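Local coordinates for protein B-agarase (Saccharophagus degradans, PDB 4BQ2) that hydrolyses the beta-linkages of agarose as a family 50 exo-beta-agarase, probably releasing short sugar units from a chain end, at residues His509-Pro514 / Pro519-Phe524; Asp456-Glu461 / Ala579-Lys584; Gly118-Val123 / Arg139-Thr144; Leu72-Val77 / Arg150-Met155. All blocks are in the same frame, centred on the assembly; numbering follows the deposited sequence.

How the contacts relate
From the N terminus the chain first lays down strand 70-79, whose segment 72-77 opens contact 4. After strand 110-115 comes a long loop, and contact 3 joins two parts of it (118-123 and 139-144) before strand 150-155 returns to close contact 4. The smaller loop thus falls within the larger, and Ser-140 OG meets Trp-154 N, 3.0 Å away. Much later, in the beta-galactosidase-like part, contact 2 opens at 456-461 and closes on helix 565-593. Contact 1, between consecutive helices, is made and finished in between. Thr-520 OG1 of contact 1 meets Asp-456 OD1 of contact 2, linking helix 519-532 to the turn before helix 460-477. About 42 Å separates the centres of contacts 2 and 3.

Contact 1: residues His509-Pro514 / Pro519-Phe524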
# COMPACT_ATOMS: atom_id res chain seq x y z
N HIS A 509 1.93 25.12 -6.03
CA HIS A 509 3.30 25.02 -6.55
C HIS A 509 3.44 25.54 -7.99
O HIS A 509 4.42 26.20 -8.33
CB HIS A 509 3.80 23.57 -6.47
CG HIS A 509 5.26 23.41 -6.78
ND1 HIS A 509 5.76 23.37 -8.07
CD2 HIS A 509 6.33 23.25 -5.96
CE1 HIS A 509 7.07 23.22 -8.03
NE2 HIS A 509 7.45 23.15 -6.76
N THR A 510 2.47 25.22 -8.84
CA THR A 510 2.57 25.62 -10.24
C THR A 510 2.37 27.13 -10.43
O THR A 510 3.06 27.76 -11.25
CB THR A 510 1.60 24.83 -11.11
OG1 THR A 510 1.78 23.44 -10.83
CG2 THR A 510 1.87 25.09 -12.60
N LEU A 511 1.43 27.69 -9.66
CA LEU A 511 1.19 29.14 -9.71
C LEU A 511 2.44 29.90 -9.28
O LEU A 511 2.69 31.01 -9.75
CB LEU A 511 -0.00 29.53 -8.84
CG LEU A 511 -1.36 29.25 -9.48
CD1 LEU A 511 -2.47 29.46 -8.46
CD2 LEU A 511 -1.58 30.10 -10.73
N GLY A 512 3.23 29.27 -8.41
CA GLY A 512 4.52 29.80 -7.97
C GLY A 512 5.58 29.88 -9.06
O GLY A 512 6.57 30.59 -8.91
N ARG A 513 5.36 29.17 -10.17
CA ARG A 513 6.33 29.12 -11.27
C ARG A 513 5.99 30.07 -12.43
O ARG A 513 4.82 30.40 -12.65
CB ARG A 513 6.45 27.67 -11.82
CG ARG A 513 6.87 26.63 -10.78
CD ARG A 513 6.70 25.20 -11.32
NE ARG A 513 7.63 24.84 -12.41
CZ ARG A 513 7.59 23.69 -13.08
NH1 ARG A 513 6.67 22.77 -12.78
NH2 ARG A 513 8.49 23.43 -14.04
N PRO A 514 7.01 30.50 -13.18
CA PRO A 514 6.83 31.24 -14.44
C PRO A 514 6.09 30.42 -15.51
O PRO A 514 6.27 29.20 -15.58
CB PRO A 514 8.26 31.51 -14.89
CG PRO A 514 9.09 30.48 -14.21
CD PRO A 514 8.44 30.25 -12.89
N PRO A 519 4.19 24.26 -19.66
CA PRO A 519 2.89 24.16 -20.32
C PRO A 519 1.69 24.18 -19.36
O PRO A 519 0.70 24.85 -19.67
CB PRO A 519 2.98 22.81 -21.04
CG PRO A 519 4.42 22.79 -21.47
CD PRO A 519 5.18 23.36 -20.29
N THR A 520 1.77 23.49 -18.23
CA THR A 520 0.63 23.45 -17.28
C THR A 520 0.42 24.86 -16.68
O THR A 520 -0.71 25.29 -16.45
CB THR A 520 0.84 22.36 -16.17
OG1 THR A 520 0.70 21.04 -16.73
CG2 THR A 520 -0.15 22.52 -15.07
N ARG A 521 1.51 25.58 -16.45
CA ARG A 521 1.40 26.97 -15.94
C ARG A 521 0.78 27.88 -17.01
O ARG A 521 -0.08 28.73 -16.69
CB ARG A 521 2.75 27.51 -15.46
CG ARG A 521 2.75 28.95 -14.89
CD ARG A 521 1.71 29.14 -13.80
NE ARG A 521 1.99 30.29 -12.89
CZ ARG A 521 1.79 31.57 -13.18
NH1 ARG A 521 1.39 31.95 -14.38
NH2 ARG A 521 2.04 32.50 -12.27
N GLN A 522 1.15 27.67 -18.27
CA GLN A 522 0.50 28.41 -19.37
C GLN A 522 -1.00 28.13 -19.39
O GLN A 522 -1.82 29.05 -19.57
CB GLN A 522 1.13 28.08 -20.72
CG GLN A 522 2.59 28.51 -20.83
CD GLN A 522 3.36 27.74 -21.89
OE1 GLN A 522 2.78 27.17 -22.80
NE2 GLN A 522 4.68 27.72 -21.77
N ALA A 523 -1.37 26.85 -19.23
CA ALA A 523 -2.79 26.51 -19.20
C ALA A 523 -3.47 27.21 -18.01
O ALA A 523 -4.56 27.76 -18.17
CB ALA A 523 -2.98 25.00 -19.08
N PHE A 524 -2.84 27.20 -16.84
CA PHE A 524 -3.47 27.79 -15.63
C PHE A 524 -3.64 29.30 -15.82
O PHE A 524 -4.70 29.85 -15.48
CB PHE A 524 -2.67 27.57 -14.34
CG PHE A 524 -2.69 26.16 -13.82
CD1 PHE A 524 -3.49 25.19 -14.38
CD2 PHE A 524 -1.93 25.82 -12.68
CE1 PHE A 524 -3.51 23.90 -13.86
CE2 PHE A 524 -1.95 24.54 -12.15
CZ PHE A 524 -2.75 23.57 -12.76
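Arg-521, in the first turn of helix 519-532, reaches back to the carbonyls of Thr-510 and Leu-511, near the end of helix 505-511, so the contact joins two consecutive helices connected by a short loop. The polar part of the contact is the guanidinium's work. NH2 donates to Leu-511 O at 3.0 Å with an N-H...O angle of 157°, and NE gives the same oxygen a second, more bent bond of 3.3 Å. Leu-511 O, lying in the guanidinium plane, is therefore gripped by both nitrogens, and this double hold fixes the rotation of the flat group. Thr-510 O, also at the edge of that plane, takes only a weak bond from NE. Arg-513 O sits instead over one face; it comes close to NE, but at a poor angle for a hydrogen bond. Across the opposite face lies Leu-511 CD2, offset toward the rim. Outside the segments, NH2 also donates to Phe-552 O, and the Phe-552 ring forms a cation-pi pair with the arginine.

The apolar part centres on Thr-510. Its methyl CG2, anti to the backbone N, runs alongside the arginine stem to within 3.8 Å of Arg-521 CB and also touches the methyl of Thr-520, while OG1 turns back to Ile-506 O in its own helix. Thr-510 and Phe-524 cross at about a right angle. The threonine approaches the ring obliquely, Thr-510 CB resting 3.7 Å from Phe-524 CE2.

Contact 2: residues Asp456-Glu461 / Ala579-Lys584; sequences DVFDPE and ADQYFK
Gln-581 is the first residue of the helical segment 579-584 to meet the loop at Val-457 and Phe-458. Its chain leaves with CG anti to the backbone N and then bends at chi2 (68°), which lays the CB-CG stem and the amide flat over the Phe-458 ring. Gln-581 CG stands over the ring centre, a CH-pi contact of 3.6 Å to the centroid, and ring and amide planes are stacked only 14° apart. From there Gln-581 NE2 donates to Val-457 O at 3.1 Å, nearly straight at 161°, with the oxygen in the amide plane. The same stem is touched by Val-457 CG2, 3.6 Å from Gln-581 CG, as the two side chains slide past each other.

Tyr-582 follows. Val-457 CG1 meets its ring at the edge, 3.7 Å from Tyr-582 CD1, and also packs against Tyr-582 CA. The tyrosine hydroxyl lies beyond the contact, bonded to Asp-489.

What faces helix 565-593 here is a type I turn, Asp-456 to Asp-459. An Asx turn from Asp-456 OD1 to Phe-458 N braces it, and Asp-459 then serves as N-cap, accepting from Glu-461 N: a capped helix start, that of helix 460-477.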
# COMPACT_ATOMS: atom_id res chain seq x y z
N ASP A 456 3.79 16.97 -16.37
CA ASP A 456 3.16 18.14 -16.99
C ASP A 456 2.34 17.65 -18.16
O ASP A 456 2.86 17.43 -19.25
CB ASP A 456 4.17 19.19 -17.49
CG ASP A 456 3.48 20.48 -17.91
OD1 ASP A 456 2.36 20.37 -18.45
OD2 ASP A 456 4.02 21.59 -17.68
N VAL A 457 1.05 17.47 -17.92
CA VAL A 457 0.16 16.80 -18.85
C VAL A 457 -0.20 17.68 -20.03
O VAL A 457 -0.87 17.21 -20.95
CB VAL A 457 -1.12 16.35 -18.12
CG1 VAL A 457 -0.77 15.28 -17.09
CG2 VAL A 457 -1.81 17.54 -17.42
N PHE A 458 0.22 18.95 -19.99
CA PHE A 458 0.05 19.85 -21.14
C PHE A 458 1.27 19.88 -22.08
O PHE A 458 1.22 20.42 -23.18
CB PHE A 458 -0.32 21.26 -20.64
CG PHE A 458 -1.73 21.38 -20.12
CD1 PHE A 458 -2.79 21.64 -21.00
CD2 PHE A 458 -2.00 21.23 -18.78
CE1 PHE A 458 -4.10 21.73 -20.53
CE2 PHE A 458 -3.30 21.32 -18.31
CZ PHE A 458 -4.34 21.58 -19.19
N ASP A 459 2.39 19.29 -21.63
CA ASP A 459 3.57 19.11 -22.47
C ASP A 459 3.24 18.06 -23.56
O ASP A 459 2.78 16.96 -23.24
CB ASP A 459 4.76 18.70 -21.59
CG ASP A 459 6.05 18.47 -22.37
OD1 ASP A 459 6.07 18.62 -23.61
OD2 ASP A 459 7.05 18.09 -21.72
N PRO A 460 3.43 18.42 -24.85
CA PRO A 460 3.14 17.42 -25.91
C PRO A 460 3.87 16.08 -25.73
O PRO A 460 3.33 15.03 -26.06
CB PRO A 460 3.58 18.15 -27.20
CG PRO A 460 3.32 19.62 -26.87
CD PRO A 460 3.73 19.76 -25.42
N GLU A 461 5.08 16.11 -25.17
CA GLU A 461 5.85 14.91 -24.85
C GLU A 461 5.18 14.00 -23.83
O GLU A 461 5.40 12.77 -23.88
CB GLU A 461 7.27 15.25 -24.40
CG GLU A 461 8.19 14.03 -24.18
CD GLU A 461 8.53 13.28 -25.47
OE1 GLU A 461 8.20 13.78 -26.58
OE2 GLU A 461 9.13 12.18 -25.37
N ALA A 579 -6.24 17.69 -13.77
CA ALA A 579 -6.75 16.32 -13.78
C ALA A 579 -7.56 15.95 -15.05
O ALA A 579 -7.38 14.85 -15.59
CB ALA A 579 -7.54 16.03 -12.52
N ASP A 580 -8.41 16.86 -15.53
CA ASP A 580 -9.08 16.62 -16.83
C ASP A 580 -8.10 16.33 -17.97
O ASP A 580 -8.31 15.40 -18.75
CB ASP A 580 -9.92 17.83 -17.23
CG ASP A 580 -11.26 17.90 -16.51
OD1 ASP A 580 -11.72 16.90 -15.91
OD2 ASP A 580 -11.87 18.99 -16.56
N GLN A 581 -7.02 17.11 -18.04
CA GLN A 581 -6.02 16.94 -19.09
C GLN A 581 -5.24 15.64 -18.93
O GLN A 581 -4.93 14.97 -19.96
CB GLN A 581 -5.10 18.18 -19.15
CG GLN A 581 -3.98 18.09 -20.18
CD GLN A 581 -4.43 18.11 -21.65
OE1 GLN A 581 -5.58 18.43 -21.98
NE2 GLN A 581 -3.50 17.80 -22.55
N TYR A 582 -4.90 15.28 -17.68
CA TYR A 582 -4.24 14.01 -17.41
C TYR A 582 -5.11 12.85 -17.96
O TYR A 582 -4.64 12.03 -18.78
CB TYR A 582 -3.98 13.80 -15.90
CG TYR A 582 -3.47 12.39 -15.62
CD1 TYR A 582 -2.12 12.07 -15.76
CD2 TYR A 582 -4.36 11.37 -15.27
CE1 TYR A 582 -1.67 10.76 -15.54
CE2 TYR A 582 -3.93 10.08 -15.07
CZ TYR A 582 -2.58 9.78 -15.21
OH TYR A 582 -2.19 8.48 -14.99
N PHE A 583 -6.38 12.81 -17.53
CA PHE A 583 -7.28 11.70 -17.90
C PHE A 583 -7.70 11.70 -19.36
O PHE A 583 -7.84 10.62 -19.94
CB PHE A 583 -8.49 11.61 -16.97
CG PHE A 583 -8.15 11.11 -15.61
CD1 PHE A 583 -7.77 9.78 -15.43
CD2 PHE A 583 -8.14 11.98 -14.50
CE1 PHE A 583 -7.38 9.32 -14.18
CE2 PHE A 583 -7.77 11.50 -13.23
CZ PHE A 583 -7.41 10.17 -13.07
N LYS A 584 -7.83 12.89 -19.94
CA LYS A 584 -8.09 13.07 -21.38
C LYS A 584 -6.98 12.43 -22.19
O LYS A 584 -7.23 11.59 -23.09
CB LYS A 584 -8.24 14.55 -21.76
CG LYS A 584 -8.74 14.76 -23.21
CD LYS A 584 -8.85 16.23 -23.58
CE LYS A 584 -9.18 16.42 -25.05
NZ LYS A 584 -8.71 17.75 -25.58

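Contact 3: residues Gly118-Val123 / Arg139-Thr144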
# COMPACT_ATOMS: atom_id res chain seq x y z
N GLY A 118 16.30 6.74 21.33
CA GLY A 118 17.29 5.70 21.49
C GLY A 118 17.26 4.62 20.42
O GLY A 118 16.39 4.61 19.54
N HIS A 119 18.25 3.72 20.50
CA HIS A 119 18.30 2.48 19.71
C HIS A 119 18.16 2.79 18.24
O HIS A 119 18.89 3.65 17.71
CB HIS A 119 17.26 1.47 20.24
CG HIS A 119 17.53 1.01 21.65
ND1 HIS A 119 17.12 -0.22 22.12
CD2 HIS A 119 18.20 1.61 22.67
CE1 HIS A 119 17.49 -0.34 23.39
NE2 HIS A 119 18.16 0.75 23.74
N ASP A 120 17.23 2.13 17.55
CA ASP A 120 17.12 2.34 16.12
C ASP A 120 16.42 3.63 15.73
O ASP A 120 16.16 3.85 14.54
CB ASP A 120 16.54 1.11 15.39
CG ASP A 120 15.20 0.61 15.99
OD1 ASP A 120 14.76 1.07 17.07
OD2 ASP A 120 14.59 -0.31 15.36
N LEU A 121 16.12 4.49 16.71
CA LEU A 121 15.71 5.87 16.41
C LEU A 121 16.88 6.81 16.19
O LEU A 121 16.71 7.81 15.50
CB LEU A 121 14.75 6.45 17.46
CG LEU A 121 13.39 5.77 17.72
CD1 LEU A 121 12.56 6.62 18.69
CD2 LEU A 121 12.59 5.50 16.45
N GLU A 122 18.05 6.48 16.74
CA GLU A 122 19.18 7.43 16.80
C GLU A 122 19.69 7.91 15.43
O GLU A 122 19.76 9.11 15.18
CB GLU A 122 20.33 6.86 17.62
CG GLU A 122 19.96 6.67 19.08
CD GLU A 122 21.06 7.14 20.01
OE1 GLU A 122 22.15 6.54 19.97
OE2 GLU A 122 20.83 8.11 20.76
N VAL A 123 20.09 6.98 14.58
CA VAL A 123 20.24 7.31 13.16
C VAL A 123 18.96 6.71 12.56
O VAL A 123 18.90 5.51 12.30
CB VAL A 123 21.55 6.76 12.54
CG1 VAL A 123 21.60 6.99 11.03
CG2 VAL A 123 22.77 7.40 13.22
N ARG A 139 10.85 -1.49 6.79
CA ARG A 139 9.80 -0.54 7.16
C ARG A 139 9.60 -0.55 8.66
O ARG A 139 9.33 0.46 9.27
CB ARG A 139 8.45 -0.85 6.46
CG ARG A 139 7.39 0.25 6.67
CD ARG A 139 7.93 1.61 6.22
NE ARG A 139 8.47 1.55 4.85
CZ ARG A 139 7.80 1.85 3.74
NH1 ARG A 139 6.53 2.28 3.80
NH2 ARG A 139 8.40 1.74 2.56
N SER A 140 9.74 -1.73 9.26
CA SER A 140 9.83 -1.85 10.70
C SER A 140 10.83 -2.95 11.00
O SER A 140 10.99 -3.93 10.23
CB SER A 140 8.47 -2.19 11.32
OG SER A 140 8.39 -1.70 12.64
N ASN A 141 11.52 -2.76 12.12
CA ASN A 141 12.63 -3.59 12.50
C ASN A 141 12.23 -4.69 13.43
O ASN A 141 11.21 -4.59 14.13
CB ASN A 141 13.71 -2.73 13.20
CG ASN A 141 14.69 -2.11 12.23
OD1 ASN A 141 14.74 -2.49 11.05
ND2 ASN A 141 15.49 -1.15 12.70
N PRO A 142 13.08 -5.73 13.51
CA PRO A 142 12.92 -6.63 14.64
C PRO A 142 13.16 -5.82 15.90
O PRO A 142 13.79 -4.77 15.83
CB PRO A 142 14.03 -7.69 14.43
CG PRO A 142 14.96 -7.11 13.43
CD PRO A 142 14.22 -6.08 12.63
N PRO A 143 12.65 -6.28 17.05
CA PRO A 143 12.88 -5.47 18.26
C PRO A 143 14.37 -5.35 18.61
O PRO A 143 15.15 -6.23 18.25
CB PRO A 143 12.12 -6.24 19.35
CG PRO A 143 11.88 -7.59 18.80
CD PRO A 143 11.76 -7.42 17.31
N THR A 144 14.76 -4.27 19.28
CA THR A 144 16.17 -4.06 19.64
C THR A 144 16.56 -4.66 20.99
O THR A 144 17.69 -4.47 21.45
CB THR A 144 16.54 -2.57 19.62
OG1 THR A 144 15.59 -1.85 20.40
CG2 THR A 144 16.54 -2.05 18.19
O HOH W 1 13.19 -2.15 16.63
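His-119 and Asp-120 reach from one part of the long loop between strands 110-115 and 150-155 to Thr-144 and Asn-141 in another. His-119 ND1 and Thr-144 OG1 are hydrogen-bonded at 2.8 Å and almost straight (167°), the hydroxyl lying at the edge of the imidazole and in its plane. Thr-144 OG1 has a second partner in Lys-115 NZ, and the histidine ring also meets Trp-145, whose plane is nearly perpendicular to it.

The carboxylate of Asp-120 is satisfied at both oxygens. Its CG sits between the backbone N and the carbonyl carbon (chi1 53°), which brings the carboxylate to Asn-141. OD2 accepts from Asn-141 ND2 at 2.9 Å through its anti lone pair, with an N-H...O angle of 159°; carboxylate and amide come from opposite directions and are nearly coplanar. A water 2.6 Å from Asp-120 OD2 joins the same oxygen to Pro-142 O, at 2.8 Å from the water. OD1 forms a salt bridge with Lys-115 NZ, and Asn-141 OD1 is taken up by Ser-136 OG, so the amide is held at both ends. The methyl Thr-144 CG2 packs 3.7 Å from Asp-120 CG.

Two parts of one loop in the CBM-like domain, neither of them strand, are thus joined almost wholly by polar groups. Lys-115 NZ, from strand 110-115, meets both Asp-120 OD1 and Thr-144 OG1, one residue on each side of the contact, and its charge would probably favour the ionised carboxylate.

Contact 4: residues Leu72-Val77 / Arg150-Met155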
# COMPACT_ATOMS: atom_id res chain seq x y z
N LEU A 72 7.41 4.65 25.54
CA LEU A 72 6.10 4.75 26.10
C LEU A 72 5.42 3.38 26.04
O LEU A 72 5.34 2.75 24.97
CB LEU A 72 5.30 5.71 25.21
CG LEU A 72 3.95 6.23 25.61
CD1 LEU A 72 4.08 7.02 26.92
CD2 LEU A 72 3.42 7.12 24.47
N TYR A 73 4.89 2.95 27.18
CA TYR A 73 4.26 1.64 27.33
C TYR A 73 2.78 1.74 27.63
O TYR A 73 2.38 2.63 28.38
CB TYR A 73 4.91 0.93 28.51
CG TYR A 73 6.19 0.26 28.16
CD1 TYR A 73 7.35 1.00 27.95
CD2 TYR A 73 6.26 -1.13 28.03
CE1 TYR A 73 8.55 0.39 27.63
CE2 TYR A 73 7.47 -1.75 27.71
CZ TYR A 73 8.60 -0.98 27.52
OH TYR A 73 9.80 -1.57 27.21
N PHE A 74 1.99 0.80 27.10
CA PHE A 74 0.56 0.67 27.43
C PHE A 74 0.26 -0.81 27.59
O PHE A 74 0.78 -1.62 26.81
CB PHE A 74 -0.35 1.14 26.26
CG PHE A 74 -0.03 2.49 25.71
CD1 PHE A 74 1.03 2.68 24.84
CD2 PHE A 74 -0.89 3.56 25.97
CE1 PHE A 74 1.30 3.94 24.30
CE2 PHE A 74 -0.63 4.83 25.45
CZ PHE A 74 0.45 5.01 24.61
N ASP A 75 -0.55 -1.16 28.59
CA ASP A 75 -1.12 -2.52 28.68
C ASP A 75 -2.49 -2.44 28.01
O ASP A 75 -3.27 -1.55 28.33
CB ASP A 75 -1.28 -3.00 30.14
CG ASP A 75 0.06 -3.15 30.88
OD1 ASP A 75 1.14 -3.00 30.27
OD2 ASP A 75 -0.01 -3.34 32.12
N ILE A 76 -2.75 -3.29 27.03
CA ILE A 76 -4.00 -3.19 26.25
C ILE A 76 -4.53 -4.58 25.95
O ILE A 76 -3.73 -5.53 25.74
CB ILE A 76 -3.79 -2.42 24.90
CG1 ILE A 76 -2.80 -1.25 25.07
CG2 ILE A 76 -5.12 -1.94 24.31
CD1 ILE A 76 -2.49 -0.52 23.76
N VAL A 77 -5.85 -4.71 25.89
CA VAL A 77 -6.46 -5.95 25.39
C VAL A 77 -7.79 -5.58 24.75
O VAL A 77 -8.39 -4.59 25.15
CB VAL A 77 -6.71 -6.96 26.52
CG1 VAL A 77 -7.84 -6.49 27.44
CG2 VAL A 77 -7.03 -8.34 25.96
N ARG A 150 5.22 -6.35 23.38
CA ARG A 150 5.03 -6.15 21.94
C ARG A 150 5.40 -4.75 21.51
O ARG A 150 4.93 -3.79 22.07
CB ARG A 150 3.60 -6.46 21.55
CG ARG A 150 3.20 -7.91 21.87
CD ARG A 150 1.88 -8.26 21.21
NE ARG A 150 2.00 -8.32 19.75
CZ ARG A 150 0.96 -8.15 18.93
NH1 ARG A 150 -0.26 -7.92 19.42
NH2 ARG A 150 1.14 -8.23 17.62
N GLN A 151 6.21 -4.64 20.47
CA GLN A 151 6.64 -3.33 19.97
C GLN A 151 5.61 -2.79 18.97
O GLN A 151 5.28 -3.49 18.00
CB GLN A 151 8.04 -3.41 19.32
CG GLN A 151 8.49 -2.02 18.90
CD GLN A 151 9.92 -1.89 18.44
OE1 GLN A 151 10.52 -2.80 17.85
NE2 GLN A 151 10.46 -0.70 18.63
N PHE A 152 5.07 -1.59 19.21
CA PHE A 152 4.20 -0.94 18.21
C PHE A 152 5.02 -0.87 16.92
O PHE A 152 6.24 -0.59 16.94
CB PHE A 152 3.83 0.49 18.61
CG PHE A 152 2.51 0.64 19.34
CD1 PHE A 152 1.33 0.88 18.62
CD2 PHE A 152 2.44 0.64 20.74
CE1 PHE A 152 0.10 1.07 19.28
CE2 PHE A 152 1.23 0.82 21.40
CZ PHE A 152 0.06 1.04 20.67
N VAL A 153 4.36 -1.11 15.79
CA VAL A 153 5.09 -1.23 14.54
C VAL A 153 5.24 0.14 13.92
O VAL A 153 4.28 0.91 13.90
CB VAL A 153 4.31 -2.13 13.56
CG1 VAL A 153 4.99 -2.26 12.21
CG2 VAL A 153 4.10 -3.50 14.19
N TRP A 154 6.39 0.41 13.31
CA TRP A 154 6.58 1.70 12.66
C TRP A 154 5.71 1.80 11.41
O TRP A 154 5.69 0.87 10.59
CB TRP A 154 8.04 1.89 12.26
CG TRP A 154 8.27 3.22 11.62
CD1 TRP A 154 8.53 3.47 10.30
CD2 TRP A 154 8.24 4.48 12.28
NE1 TRP A 154 8.63 4.83 10.09
CE2 TRP A 154 8.47 5.47 11.30
CE3 TRP A 154 8.03 4.88 13.62
CZ2 TRP A 154 8.53 6.84 11.61
CZ3 TRP A 154 8.09 6.27 13.93
CH2 TRP A 154 8.33 7.22 12.92
N MET A 155 5.04 2.95 11.25
CA MET A 155 4.21 3.24 10.09
C MET A 155 4.80 4.41 9.29
O MET A 155 5.23 4.24 8.12
CB MET A 155 2.75 3.52 10.51
CG MET A 155 2.11 2.34 11.26
SD MET A 155 1.89 0.86 10.24
CE MET A 155 0.33 1.28 9.45
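Phe-74 and Ile-76 project from the same side of segment 72-77 of strand 70-79, two residues apart, toward Phe-152 at the break between the short strands 150-151 and 153-155, with the backbones well separated (Phe-74 CA to Phe-152 CA 10.0 Å). Everything that touches is therefore side chain, and everything is apolar. The phenyl groups meet through Phe-74 CD1 and Phe-152 CE2, 3.9 Å apart. Their planes stand at 70° and their centroids 6.0 Å apart, an oblique aromatic pair. Phe-152 reaches across with a first torsion of -95°, some way from a staggered value. Ile-76 adds the tip of its longer branch, CD1, which comes obliquely to within 4.3 Å of Phe-152 CZ.

The calcium ion of this domain is about 12 Å from the Phe-74 side chain; its ligand Asp-185, on strand 180-191, shares a backbone hydrogen bond with Asp-75. Strand 110-115 pairs with both strands, antiparallel to 70-79 and parallel to 150-155, and its Tyr-112 touches both Ile-76 and Phe-152. Ile-104 of strand 97-104 also meets Ile-76, and Ile-187 of strand 180-191 meets Phe-74, so three further strands of the CBM-like domain each supply a neighbour to this buried cluster.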